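Local structure of acetyl-CoA hydrolase/transferase family protein (Porphyromonas gingivalis, 2NVV) at residues L3-A8 against V209-E214; V122-V127 against R154-L159; N337-V342 against S379-R384; Y387-T392 against S418-I423. The protein binds zinc and probably transfers coenzyme A to acetate or hydrolyses acetyl-CoA. All blocks are in the same frame, centred on the assembly; numbering follows the deposited sequence.

Interaction 1. Residues L3-A8 against V209-E214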
loop_
_atom_site.group_PDB
_atom_site.type_symbol
_atom_site.label_atom_id
_atom_site.label_comp_id
_atom_site.label_asym_id
_atom_site.label_seq_id
_atom_site.Cartn_x
_atom_site.Cartn_y
_atom_site.Cartn_z
ATOM N N LEU A 3 24.406 -37.152 -4.939
ATOM C CA LEU A 3 24.171 -36.402 -3.712
ATOM C C LEU A 3 25.134 -36.860 -2.627
ATOM O O LEU A 3 25.222 -38.044 -2.309
ATOM C CB LEU A 3 22.727 -36.588 -3.234
ATOM C CG LEU A 3 21.680 -35.538 -3.634
ATOM C CD1 LEU A 3 21.893 -35.078 -5.083
ATOM C CD2 LEU A 3 20.283 -36.135 -3.437
ATOM N N ARG A 4 25.857 -35.899 -2.065
ATOM C CA ARG A 4 26.830 -36.166 -1.020
ATOM C C ARG A 4 26.224 -35.855 0.351
ATOM O O ARG A 4 25.663 -34.780 0.562
ATOM C CB ARG A 4 28.074 -35.301 -1.252
ATOM C CG ARG A 4 29.144 -35.442 -0.204
ATOM C CD ARG A 4 30.174 -34.335 -0.339
ATOM N NE ARG A 4 31.081 -34.276 0.809
ATOM C CZ ARG A 4 31.940 -33.284 1.034
ATOM N NH1 ARG A 4 32.012 -32.269 0.188
ATOM N NH2 ARG A 4 32.717 -33.296 2.111
ATOM N N PHE A 5 26.329 -36.807 1.274
ATOM C CA PHE A 5 25.821 -36.622 2.618
ATOM C C PHE A 5 26.955 -36.188 3.535
ATOM O O PHE A 5 28.008 -36.820 3.575
ATOM C CB PHE A 5 25.189 -37.914 3.095
ATOM C CG PHE A 5 23.895 -38.214 2.412
ATOM C CD1 PHE A 5 22.687 -37.870 3.006
ATOM C CD2 PHE A 5 23.881 -38.765 1.133
ATOM C CE1 PHE A 5 21.480 -38.066 2.335
ATOM C CE2 PHE A 5 22.678 -38.963 0.455
ATOM C CZ PHE A 5 21.474 -38.611 1.059
ATOM N N ILE A 6 26.740 -35.096 4.260
ATOM C CA ILE A 6 27.755 -34.558 5.146
ATOM C C ILE A 6 27.198 -34.159 6.504
ATOM O O ILE A 6 26.009 -34.320 6.780
ATOM C CB ILE A 6 28.424 -33.326 4.517
ATOM C CG1 ILE A 6 27.369 -32.261 4.208
ATOM C CG2 ILE A 6 29.140 -33.716 3.240
ATOM C CD1 ILE A 6 27.928 -31.018 3.552
ATOM N N THR A 7 28.077 -33.638 7.353
ATOM C CA THR A 7 27.698 -33.207 8.693
ATOM C C THR A 7 27.369 -31.724 8.699
ATOM O O THR A 7 27.646 -31.014 7.738
ATOM C CB THR A 7 28.833 -33.441 9.697
ATOM O OG1 THR A 7 29.946 -32.608 9.359
ATOM C CG2 THR A 7 29.274 -34.882 9.665
ATOM N N ALA A 8 26.780 -31.260 9.790
ATOM C CA ALA A 8 26.420 -29.858 9.901
ATOM C C ALA A 8 27.678 -29.018 10.000
ATOM O O ALA A 8 27.649 -27.814 9.754
ATOM C CB ALA A 8 25.547 -29.635 11.123
ATOM N N VAL A 209 24.044 -32.857 1.730
ATOM C CA VAL A 209 22.766 -33.158 2.374
ATOM C C VAL A 209 23.009 -33.635 3.797
ATOM O O VAL A 209 23.626 -34.679 4.016
ATOM C CB VAL A 209 21.980 -34.262 1.629
ATOM C CG1 VAL A 209 20.668 -34.533 2.352
ATOM C CG2 VAL A 209 21.706 -33.838 0.182
ATOM N N VAL A 210 22.528 -32.861 4.763
ATOM C CA VAL A 210 22.693 -33.196 6.177
ATOM C C VAL A 210 21.411 -33.842 6.684
ATOM O O VAL A 210 20.328 -33.261 6.578
ATOM C CB VAL A 210 22.968 -31.928 7.029
ATOM C CG1 VAL A 210 23.279 -32.320 8.459
ATOM C CG2 VAL A 210 24.113 -31.122 6.431
ATOM N N ARG A 211 21.524 -35.046 7.230
ATOM C CA ARG A 211 20.350 -35.731 7.738
ATOM C C ARG A 211 20.027 -35.236 9.131
ATOM O O ARG A 211 20.909 -35.124 9.982
ATOM C CB ARG A 211 20.577 -37.243 7.784
ATOM C CG ARG A 211 20.743 -37.910 6.438
ATOM C CD ARG A 211 20.561 -39.418 6.571
ATOM N NE ARG A 211 20.813 -40.145 5.325
ATOM C CZ ARG A 211 22.024 -40.469 4.878
ATOM N NH1 ARG A 211 23.113 -40.134 5.570
ATOM N NH2 ARG A 211 22.146 -41.137 3.738
ATOM N N THR A 212 18.758 -34.936 9.370
ATOM C CA THR A 212 18.335 -34.469 10.682
ATOM C C THR A 212 17.040 -35.158 11.078
ATOM O O THR A 212 16.416 -35.849 10.279
ATOM C CB THR A 212 18.079 -32.939 10.705
ATOM O OG1 THR A 212 16.898 -32.639 9.951
ATOM C CG2 THR A 212 19.266 -32.187 10.103
ATOM N N SER A 213 16.654 -34.973 12.331
ATOM C CA SER A 213 15.416 -35.532 12.842
ATOM C C SER A 213 14.975 -34.513 13.863
ATOM O O SER A 213 15.326 -34.597 15.030
ATOM C CB SER A 213 15.660 -36.886 13.499
ATOM O OG SER A 213 14.430 -37.501 13.836
ATOM N N GLU A 214 14.230 -33.521 13.410
ATOM C CA GLU A 214 13.778 -32.458 14.291
ATOM C C GLU A 214 12.258 -32.376 14.340
ATOM O O GLU A 214 11.599 -32.076 13.343
ATOM C CB GLU A 214 14.367 -31.115 13.829
ATOM C CG GLU A 214 15.886 -31.118 13.711
ATOM C CD GLU A 214 16.575 -31.234 15.056
ATOM O OE1 GLU A 214 17.752 -31.649 15.092
ATOM O OE2 GLU A 214 15.945 -30.895 16.081
#
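Two backbone hydrogen bonds clip the N-terminal segment 3-8 to strand 206-212, an outermost strand of the parallel sheet. Val209 N gives its hydrogen to Arg4 O at 2.8 Å, arriving nearly along the C=O axis. Ile6 N returns a bond to Val209 O at 3.2 Å, but from well above the carbonyl plane. Together they make a single beta bridge between Phe5 and Val209.

The Phe5 ring is covered on both faces. Over one lies the guanidinium of Arg211, flat on it with planes 7° apart; CZ stands 3.8 Å from the centroid of the Phe5 ring, off-centre, in a cation-pi stack. The extended run from CG to NE of Arg211 carries the group there. Against the opposite face comes Val209, its CB 4.2 Å from the same Phe5 centroid, a CH-pi contact.

Apolar packing continues along the strand. Leu3 CG meets Val209 CG2, and Ile6 CG1 crosses Val210 CG2 at 4.1 Å. Thr7 then N-caps helix 8-12, its OG1 accepting from Glu10 N.

Stacked on an exposed ring, the Arg211 charge can probably keep part of its hydration while its flat face covers Phe5.

Interaction 2. Residues V122-V127 against R154-L159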
loop_
_atom_site.group_PDB
_atom_site.type_symbol
_atom_site.label_atom_id
_atom_site.label_comp_id
_atom_site.label_asym_id
_atom_site.label_seq_id
_atom_site.Cartn_x
_atom_site.Cartn_y
_atom_site.Cartn_z
ATOM N N VAL A 122 24.685 -18.734 -0.925
ATOM C CA VAL A 122 24.246 -20.074 -0.599
ATOM C C VAL A 122 22.826 -20.050 -0.037
ATOM O O VAL A 122 22.355 -19.030 0.490
ATOM C CB VAL A 122 25.249 -20.765 0.394
ATOM C CG1 VAL A 122 26.084 -19.714 1.111
ATOM C CG2 VAL A 122 24.520 -21.618 1.398
ATOM N N ALA A 123 22.137 -21.178 -0.205
ATOM C CA ALA A 123 20.783 -21.346 0.284
ATOM C C ALA A 123 20.783 -22.559 1.202
ATOM O O ALA A 123 21.220 -23.644 0.801
ATOM C CB ALA A 123 19.833 -21.572 -0.881
ATOM N N ILE A 124 20.335 -22.372 2.444
ATOM C CA ILE A 124 20.244 -23.485 3.385
ATOM C C ILE A 124 18.753 -23.808 3.430
ATOM O O ILE A 124 17.948 -22.932 3.730
ATOM C CB ILE A 124 20.682 -23.105 4.812
ATOM C CG1 ILE A 124 21.915 -22.194 4.789
ATOM C CG2 ILE A 124 20.963 -24.370 5.603
ATOM C CD1 ILE A 124 23.175 -22.837 4.328
ATOM N N ILE A 125 18.377 -25.047 3.126
ATOM C CA ILE A 125 16.966 -25.404 3.139
ATOM C C ILE A 125 16.647 -26.694 3.892
ATOM O O ILE A 125 17.469 -27.602 3.959
ATOM C CB ILE A 125 16.422 -25.536 1.697
ATOM C CG1 ILE A 125 17.150 -26.660 0.961
ATOM C CG2 ILE A 125 16.617 -24.234 0.948
ATOM C CD1 ILE A 125 16.631 -26.931 -0.445
ATOM N N GLU A 126 15.461 -26.757 4.490
ATOM C CA GLU A 126 15.034 -27.974 5.175
ATOM C C GLU A 126 14.115 -28.707 4.197
ATOM O O GLU A 126 13.227 -28.109 3.598
ATOM C CB GLU A 126 14.279 -27.676 6.465
ATOM C CG GLU A 126 13.869 -28.955 7.161
ATOM C CD GLU A 126 13.095 -28.726 8.426
ATOM O OE1 GLU A 126 13.660 -28.994 9.506
ATOM O OE2 GLU A 126 11.925 -28.282 8.333
ATOM N N VAL A 127 14.311 -30.008 4.049
ATOM C CA VAL A 127 13.543 -30.770 3.085
ATOM C C VAL A 127 12.907 -32.052 3.620
ATOM O O VAL A 127 13.346 -32.617 4.634
ATOM C CB VAL A 127 14.463 -31.091 1.878
ATOM C CG1 VAL A 127 13.782 -31.988 0.908
ATOM C CG2 VAL A 127 14.858 -29.795 1.179
ATOM N N ARG A 154 25.339 -22.097 -4.414
ATOM C CA ARG A 154 25.365 -23.451 -3.873
ATOM C C ARG A 154 24.257 -23.635 -2.848
ATOM O O ARG A 154 23.849 -22.682 -2.177
ATOM C CB ARG A 154 26.732 -23.758 -3.259
ATOM C CG ARG A 154 27.287 -22.638 -2.418
ATOM C CD ARG A 154 28.732 -22.896 -1.999
ATOM N NE ARG A 154 29.216 -21.836 -1.113
ATOM C CZ ARG A 154 29.438 -20.589 -1.499
ATOM N NH1 ARG A 154 29.228 -20.247 -2.761
ATOM N NH2 ARG A 154 29.838 -19.673 -0.627
ATOM N N ILE A 155 23.762 -24.867 -2.745
ATOM C CA ILE A 155 22.672 -25.190 -1.830
ATOM C C ILE A 155 23.050 -26.225 -0.792
ATOM O O ILE A 155 23.655 -27.244 -1.114
ATOM C CB ILE A 155 21.450 -25.716 -2.602
ATOM C CG1 ILE A 155 20.967 -24.652 -3.590
ATOM C CG2 ILE A 155 20.342 -26.106 -1.631
ATOM C CD1 ILE A 155 19.868 -25.119 -4.508
ATOM N N ILE A 156 22.693 -25.951 0.461
ATOM C CA ILE A 156 22.953 -26.869 1.561
ATOM C C ILE A 156 21.606 -27.408 2.021
ATOM O O ILE A 156 20.802 -26.677 2.590
ATOM C CB ILE A 156 23.637 -26.162 2.753
ATOM C CG1 ILE A 156 25.029 -25.666 2.342
ATOM C CG2 ILE A 156 23.720 -27.115 3.934
ATOM C CD1 ILE A 156 25.757 -24.908 3.440
ATOM N N VAL A 157 21.361 -28.685 1.760
ATOM C CA VAL A 157 20.101 -29.321 2.139
ATOM C C VAL A 157 20.127 -30.031 3.498
ATOM O O VAL A 157 21.129 -30.625 3.900
ATOM C CB VAL A 157 19.657 -30.342 1.075
ATOM C CG1 VAL A 157 18.300 -30.926 1.449
ATOM C CG2 VAL A 157 19.624 -29.675 -0.298
ATOM N N GLU A 158 18.997 -29.970 4.186
ATOM C CA GLU A 158 18.828 -30.570 5.500
ATOM C C GLU A 158 17.616 -31.507 5.400
ATOM O O GLU A 158 16.486 -31.045 5.321
ATOM C CB GLU A 158 18.573 -29.446 6.496
ATOM C CG GLU A 158 18.919 -29.740 7.928
ATOM C CD GLU A 158 18.960 -28.476 8.778
ATOM O OE1 GLU A 158 19.962 -27.724 8.718
ATOM O OE2 GLU A 158 17.975 -28.229 9.496
ATOM N N LEU A 159 17.866 -32.816 5.388
ATOM C CA LEU A 159 16.811 -33.830 5.262
ATOM C C LEU A 159 16.225 -34.237 6.616
ATOM O O LEU A 159 16.803 -35.065 7.326
ATOM C CB LEU A 159 17.376 -35.072 4.578
ATOM C CG LEU A 159 16.563 -35.808 3.508
ATOM C CD1 LEU A 159 17.159 -37.186 3.326
ATOM C CD2 LEU A 159 15.111 -35.929 3.894
#
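Five backbone hydrogen bonds zip strand 122-127 to strand 154-160 in parallel register, Val122 beside Arg154 through Val127 beside Leu159. Ile156 is gripped at both polar atoms: its N donates to Ala123 O at 2.8 Å, almost straight at 171°, and its O accepts from Ile125 N at 3.0 Å. Glu158 repeats the pattern, N to Ile125 O and O from Val127 N.

Side chains alternate between the two faces. On one, Ile124 and Ile156 lie side by side, pointing the same way, CD1 of Ile124 against CD1 of Ile156 at 3.4 Å; Val122 CG2 crosses obliquely to Ile156 CD1 at 4.1 Å. On the other, Ile125 holds CG1 between backbone N and carbonyl carbon (chi1 62°), and the CD1 it carries touches both Ile155 CG2 and Val157 CG2. Val127 CG2 follows, 3.6 Å from Val157 CG1.

The first face becomes polar toward the C-terminal ends. Glu126 OE1 and Glu158 OE2 are 4.4 Å apart, a proximity that may disfavour two full charges, though both carboxylates have partners: Lys33 NZ makes a salt bridge to Glu126, and Lys33 N donates to Glu158. Arg154, at the other end, reaches Asp19 and Phe14 O. Helix 145-151 covers Ile125 and Ile155, while strand 20-23 lies beyond Val122 and Ile124.

The chain passes through helix 145-151 on its way from one strand to the next, a beta-alpha-beta crossover in the seven-stranded parallel sheet, consistent with a Rossmann-like N-terminal domain.

Interaction 3. Residues N337-V342 against S379-R384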
loop_
_atom_site.group_PDB
_atom_site.type_symbol
_atom_site.label_atom_id
_atom_site.label_comp_id
_atom_site.label_asym_id
_atom_site.label_seq_id
_atom_site.Cartn_x
_atom_site.Cartn_y
_atom_site.Cartn_z
ATOM N N ASN A 337 0.866 -13.822 -0.285
ATOM C CA ASN A 337 0.661 -12.420 0.095
ATOM C C ASN A 337 0.533 -11.499 -1.103
ATOM O O ASN A 337 0.644 -10.291 -0.964
ATOM C CB ASN A 337 1.847 -11.919 0.932
ATOM C CG ASN A 337 2.005 -12.660 2.236
ATOM O OD1 ASN A 337 1.743 -13.862 2.324
ATOM N ND2 ASN A 337 2.450 -11.948 3.257
ATOM N N ASN A 338 0.283 -12.055 -2.276
ATOM C CA ASN A 338 0.215 -11.232 -3.472
ATOM C C ASN A 338 -0.964 -10.269 -3.584
ATOM O O ASN A 338 -2.119 -10.663 -3.488
ATOM C CB ASN A 338 0.269 -12.124 -4.714
ATOM C CG ASN A 338 0.677 -11.360 -5.957
ATOM O OD1 ASN A 338 -0.110 -10.598 -6.520
ATOM N ND2 ASN A 338 1.916 -11.544 -6.380
ATOM N N PRO A 339 -0.673 -8.975 -3.787
ATOM C CA PRO A 339 -1.691 -7.928 -3.926
ATOM C C PRO A 339 -2.723 -8.283 -4.993
ATOM O O PRO A 339 -3.919 -8.113 -4.797
ATOM C CB PRO A 339 -0.861 -6.703 -4.304
ATOM C CG PRO A 339 0.427 -6.926 -3.534
ATOM C CD PRO A 339 0.688 -8.396 -3.772
ATOM N N GLU A 340 -2.247 -8.783 -6.126
ATOM C CA GLU A 340 -3.115 -9.186 -7.235
ATOM C C GLU A 340 -4.134 -10.246 -6.790
ATOM O O GLU A 340 -5.335 -10.110 -7.036
ATOM C CB GLU A 340 -2.262 -9.743 -8.381
ATOM C CG GLU A 340 -3.035 -10.182 -9.616
ATOM C CD GLU A 340 -2.143 -10.742 -10.720
ATOM O OE1 GLU A 340 -1.077 -10.162 -10.991
ATOM O OE2 GLU A 340 -2.515 -11.761 -11.333
ATOM N N ILE A 341 -3.653 -11.296 -6.134
ATOM C CA ILE A 341 -4.528 -12.368 -5.668
ATOM C C ILE A 341 -5.463 -11.908 -4.556
ATOM O O ILE A 341 -6.663 -12.198 -4.578
ATOM C CB ILE A 341 -3.733 -13.573 -5.115
ATOM C CG1 ILE A 341 -2.568 -13.945 -6.044
ATOM C CG2 ILE A 341 -4.674 -14.755 -4.948
ATOM C CD1 ILE A 341 -2.894 -13.871 -7.515
ATOM N N VAL A 342 -4.897 -11.209 -3.578
ATOM C CA VAL A 342 -5.649 -10.707 -2.442
ATOM C C VAL A 342 -6.846 -9.862 -2.885
ATOM O O VAL A 342 -7.983 -10.112 -2.480
ATOM C CB VAL A 342 -4.733 -9.872 -1.513
ATOM C CG1 VAL A 342 -5.526 -9.259 -0.384
ATOM C CG2 VAL A 342 -3.642 -10.754 -0.937
ATOM N N SER A 379 1.212 -7.494 6.797
ATOM C CA SER A 379 0.049 -6.685 7.151
ATOM C C SER A 379 -0.225 -5.621 6.103
ATOM O O SER A 379 -1.371 -5.252 5.885
ATOM C CB SER A 379 0.234 -6.029 8.520
ATOM O OG SER A 379 1.349 -5.172 8.530
ATOM N N GLY A 380 0.831 -5.126 5.459
ATOM C CA GLY A 380 0.667 -4.133 4.417
ATOM C C GLY A 380 0.140 -4.779 3.139
ATOM O O GLY A 380 -0.803 -4.271 2.531
ATOM N N ASP A 381 0.741 -5.896 2.722
ATOM C CA ASP A 381 0.298 -6.604 1.515
ATOM C C ASP A 381 -1.203 -6.879 1.582
ATOM O O ASP A 381 -1.925 -6.690 0.610
ATOM C CB ASP A 381 1.023 -7.952 1.363
ATOM C CG ASP A 381 2.516 -7.806 1.099
ATOM O OD1 ASP A 381 2.911 -7.085 0.162
ATOM O OD2 ASP A 381 3.310 -8.433 1.828
ATOM N N PHE A 382 -1.660 -7.332 2.743
ATOM C CA PHE A 382 -3.054 -7.654 2.954
ATOM C C PHE A 382 -3.956 -6.435 3.169
ATOM O O PHE A 382 -4.827 -6.141 2.349
ATOM C CB PHE A 382 -3.155 -8.612 4.130
ATOM C CG PHE A 382 -2.691 -10.002 3.806
ATOM C CD1 PHE A 382 -3.467 -10.844 3.022
ATOM C CD2 PHE A 382 -1.461 -10.462 4.262
ATOM C CE1 PHE A 382 -3.029 -12.115 2.700
ATOM C CE2 PHE A 382 -1.018 -11.735 3.939
ATOM C CZ PHE A 382 -1.806 -12.560 3.157
ATOM N N THR A 383 -3.744 -5.727 4.272
ATOM C CA THR A 383 -4.534 -4.535 4.598
ATOM C C THR A 383 -4.819 -3.646 3.388
ATOM O O THR A 383 -5.973 -3.323 3.096
ATOM C CB THR A 383 -3.823 -3.656 5.645
ATOM O OG1 THR A 383 -3.632 -4.403 6.850
ATOM C CG2 THR A 383 -4.639 -2.428 5.943
ATOM N N ARG A 384 -3.750 -3.255 2.701
ATOM C CA ARG A 384 -3.854 -2.386 1.541
ATOM C C ARG A 384 -4.793 -2.881 0.443
ATOM O O ARG A 384 -5.538 -2.086 -0.133
ATOM C CB ARG A 384 -2.467 -2.132 0.950
ATOM C CG ARG A 384 -2.487 -1.361 -0.364
ATOM C CD ARG A 384 -3.017 0.048 -0.186
ATOM N NE ARG A 384 -1.974 0.959 0.292
ATOM C CZ ARG A 384 -1.063 1.537 -0.492
ATOM N NH1 ARG A 384 -0.150 2.350 0.026
ATOM N NH2 ARG A 384 -1.079 1.317 -1.800
#
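Ser379 O is the best-held polar atom among the residues here, gripped by two donors from Thr383: the backbone N at 2.9 Å and the hydroxyl OG1 at 2.6 Å. That double hold belongs to the first turn of helix 379-385. In the facing segment Asn338 caps helix 339-345, its OD1 accepting from Glu340 N at 2.8 Å in the carbonyl plane, on a lone pair.

Between the segments the meeting is by packing. Phe382, with CG anti to its carbonyl carbon (chi1 -73°), brings its ring toward both ends of segment 337-342. Val342 CG2 touches CE1 of the Phe382 ring at 3.9 Å, the two side chains crossing at about a right angle. Asn337 ND2 comes obliquely to 3.5 Å from Phe382 CE2, its amide plane turned 58° from the ring. Asp381 points at segment 337-342, and its CB rests against the backbone O of Asn337 at 3.3 Å.

The polar ends are satisfied farther out. Asn337 ND2 donates to Glu284 OE2, and Asp381 OD1 bonds Ser106 OG. Arg384 NH2 reaches Gly380 O of the second subunit, and Gly380 O here receives the reciprocal bond from Arg384 NH2 of the second subunit, so helix 379-385 also lines the dimer interface.

Glu284 is the predicted residue for the glutamyl-CoA thioester intermediate, and Gly378, just before helix 379-385, is a predicted CoA ligand: Asn337 and the start of helix 379-385 probably help line the active site of this CoA-transferase-like domain.

Interaction 4. Residues Y387-T392 against S418-I423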
loop_
_atom_site.group_PDB
_atom_site.type_symbol
_atom_site.label_atom_id
_atom_site.label_comp_id
_atom_site.label_asym_id
_atom_site.label_seq_id
_atom_site.Cartn_x
_atom_site.Cartn_y
_atom_site.Cartn_z
ATOM N N TYR A 387 -10.628 -6.729 0.783
ATOM C CA TYR A 387 -11.994 -6.325 0.475
ATOM C C TYR A 387 -12.361 -5.301 1.533
ATOM O O TYR A 387 -12.921 -4.254 1.231
ATOM C CB TYR A 387 -12.905 -7.552 0.561
ATOM C CG TYR A 387 -14.259 -7.391 -0.073
ATOM C CD1 TYR A 387 -15.341 -6.922 0.660
ATOM C CD2 TYR A 387 -14.472 -7.767 -1.395
ATOM C CE1 TYR A 387 -16.611 -6.842 0.093
ATOM C CE2 TYR A 387 -15.735 -7.691 -1.975
ATOM C CZ TYR A 387 -16.802 -7.232 -1.227
ATOM O OH TYR A 387 -18.056 -7.166 -1.790
ATOM N N VAL A 388 -12.040 -5.627 2.780
ATOM C CA VAL A 388 -12.271 -4.744 3.921
ATOM C C VAL A 388 -11.134 -5.071 4.873
ATOM O O VAL A 388 -10.936 -6.236 5.213
ATOM C CB VAL A 388 -13.596 -5.038 4.674
ATOM C CG1 VAL A 388 -13.943 -3.852 5.572
ATOM C CG2 VAL A 388 -14.714 -5.307 3.711
ATOM N N SER A 389 -10.375 -4.068 5.300
ATOM C CA SER A 389 -9.267 -4.334 6.212
ATOM C C SER A 389 -9.682 -4.053 7.644
ATOM O O SER A 389 -10.261 -3.011 7.937
ATOM C CB SER A 389 -8.049 -3.487 5.856
ATOM O OG SER A 389 -8.312 -2.121 6.105
ATOM N N ILE A 390 -9.376 -4.992 8.528
ATOM C CA ILE A 390 -9.723 -4.867 9.933
ATOM C C ILE A 390 -8.494 -4.941 10.832
ATOM O O ILE A 390 -7.570 -5.719 10.596
ATOM C CB ILE A 390 -10.688 -5.992 10.362
ATOM C CG1 ILE A 390 -11.928 -5.984 9.471
ATOM C CG2 ILE A 390 -11.061 -5.827 11.831
ATOM C CD1 ILE A 390 -12.809 -7.203 9.647
ATOM N N PHE A 391 -8.487 -4.116 11.863
ATOM C CA PHE A 391 -7.396 -4.116 12.813
ATOM C C PHE A 391 -7.974 -4.291 14.210
ATOM O O PHE A 391 -8.914 -3.594 14.609
ATOM C CB PHE A 391 -6.597 -2.824 12.698
ATOM C CG PHE A 391 -5.549 -2.871 11.630
ATOM C CD1 PHE A 391 -4.329 -3.516 11.864
ATOM C CD2 PHE A 391 -5.782 -2.302 10.379
ATOM C CE1 PHE A 391 -3.349 -3.593 10.866
ATOM C CE2 PHE A 391 -4.812 -2.374 9.373
ATOM C CZ PHE A 391 -3.589 -3.023 9.619
ATOM N N THR A 392 -7.424 -5.258 14.934
ATOM C CA THR A 392 -7.859 -5.560 16.288
ATOM C C THR A 392 -6.773 -5.216 17.284
ATOM O O THR A 392 -5.600 -5.172 16.940
ATOM C CB THR A 392 -8.163 -7.034 16.442
ATOM O OG1 THR A 392 -7.003 -7.768 16.057
ATOM C CG2 THR A 392 -9.336 -7.441 15.574
ATOM N N SER A 418 -5.863 3.276 4.171
ATOM C CA SER A 418 -5.848 1.830 4.054
ATOM C C SER A 418 -6.606 1.106 5.148
ATOM O O SER A 418 -7.113 0.013 4.925
ATOM C CB SER A 418 -4.397 1.334 4.022
ATOM O OG SER A 418 -3.704 1.829 2.891
ATOM N N VAL A 419 -6.677 1.703 6.330
ATOM C CA VAL A 419 -7.375 1.086 7.451
ATOM C C VAL A 419 -8.878 1.370 7.357
ATOM O O VAL A 419 -9.313 2.520 7.449
ATOM C CB VAL A 419 -6.823 1.620 8.784
ATOM C CG1 VAL A 419 -7.404 0.829 9.930
ATOM C CG2 VAL A 419 -5.304 1.539 8.783
ATOM N N LYS A 420 -9.668 0.318 7.183
ATOM C CA LYS A 420 -11.117 0.466 7.050
ATOM C C LYS A 420 -11.927 0.259 8.321
ATOM O O LYS A 420 -12.941 0.932 8.533
ATOM C CB LYS A 420 -11.638 -0.490 5.977
ATOM C CG LYS A 420 -10.887 -0.402 4.654
ATOM C CD LYS A 420 -10.852 1.015 4.121
ATOM C CE LYS A 420 -10.065 1.103 2.822
ATOM N NZ LYS A 420 -10.076 2.491 2.295
ATOM N N VAL A 421 -11.488 -0.670 9.165
ATOM C CA VAL A 421 -12.202 -0.961 10.401
ATOM C C VAL A 421 -11.262 -1.274 11.558
ATOM O O VAL A 421 -10.232 -1.924 11.368
ATOM C CB VAL A 421 -13.125 -2.170 10.218
ATOM C CG1 VAL A 421 -13.937 -2.402 11.469
ATOM C CG2 VAL A 421 -14.020 -1.957 9.007
ATOM N N ILE A 422 -11.620 -0.804 12.752
ATOM C CA ILE A 422 -10.828 -1.057 13.954
ATOM C C ILE A 422 -11.756 -1.669 15.009
ATOM O O ILE A 422 -12.897 -1.233 15.182
ATOM C CB ILE A 422 -10.202 0.237 14.505
ATOM C CG1 ILE A 422 -9.301 0.874 13.450
ATOM C CG2 ILE A 422 -9.381 -0.070 15.734
ATOM C CD1 ILE A 422 -8.649 2.168 13.901
ATOM N N ILE A 423 -11.265 -2.679 15.718
ATOM C CA ILE A 423 -12.076 -3.346 16.719
ATOM C C ILE A 423 -11.345 -3.696 18.023
ATOM O O ILE A 423 -10.282 -4.316 18.009
ATOM C CB ILE A 423 -12.649 -4.655 16.135
ATOM C CG1 ILE A 423 -13.541 -4.341 14.943
ATOM C CG2 ILE A 423 -13.419 -5.420 17.203
ATOM C CD1 ILE A 423 -13.974 -5.559 14.159
#
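Ser389 holds its OG in the crowded position between backbone N and carbonyl carbon (chi1 68°), which aims the hydroxyl across at the chain ahead of strand 421-424. There it donates to Ser418 O at 2.7 Å, on a lone pair, and accepts from Lys420 N at 3.0 Å. Lys420 holds CG anti to the carbonyl carbon (chi1 -51°), 3.4 Å from Ser389 OG; the bend at chi2 then leads the chain away, and NZ bonds His417 O. Phe391, with CG anti to its carbonyl carbon, sends CD2 to Val419 CG1 at 3.6 Å, and the two side chains cross at about a right angle.

Beyond the serine the backbones pair as parallel strands. Val421 N donates to Ser389 O at 2.9 Å, nearly along the C=O axis; Phe391 N then bonds Val421 O, and Ile423 N bonds Phe391 O. These are neighbouring strands of the five-stranded mixed sheet of the C-terminal domain, with strand 348-352 on the other flank of 389-392.

One face carries Ile390, Val421, Thr392 and Ile423, and here Ile390 CG2 meets Ile423 CD1 at 3.7 Å; this face is covered by helix 226-245. Thr392 lies beside Val262, a predicted CoA ligand. Phe391 and Ile422 share the other face, where both touch Ile362; Val419, ahead of the strand, packs beside Phe391 near His414 and Ile362. His417, directly before Ser418, binds zinc, and Tyr387 stacks on Tyr114 of the second subunit.

How the interactions relate
From the N terminus, interaction 1 closes a loop of about 200 residues that takes in the rest of the seven-stranded sheet, fixing residues 3-8 to strand 206-212. Interaction 2 closes a much shorter loop within that span, and the two meet directly: Val210 bonds to Val157 and Leu159, because strands 154-160 and 206-212 are sheet neighbours. Interactions 3 and 4 follow in series in the C-terminal domain, closing loops of 36 and 25 intervening residues. Helix 379-385 leads straight into strand 389-392, and the two contacts touch where Arg384 NE approaches Ser418 OG; both also reach the second subunit. Interactions 1 and 4 lie on opposite sides of the chain's centre, their centres about 45 Å apart.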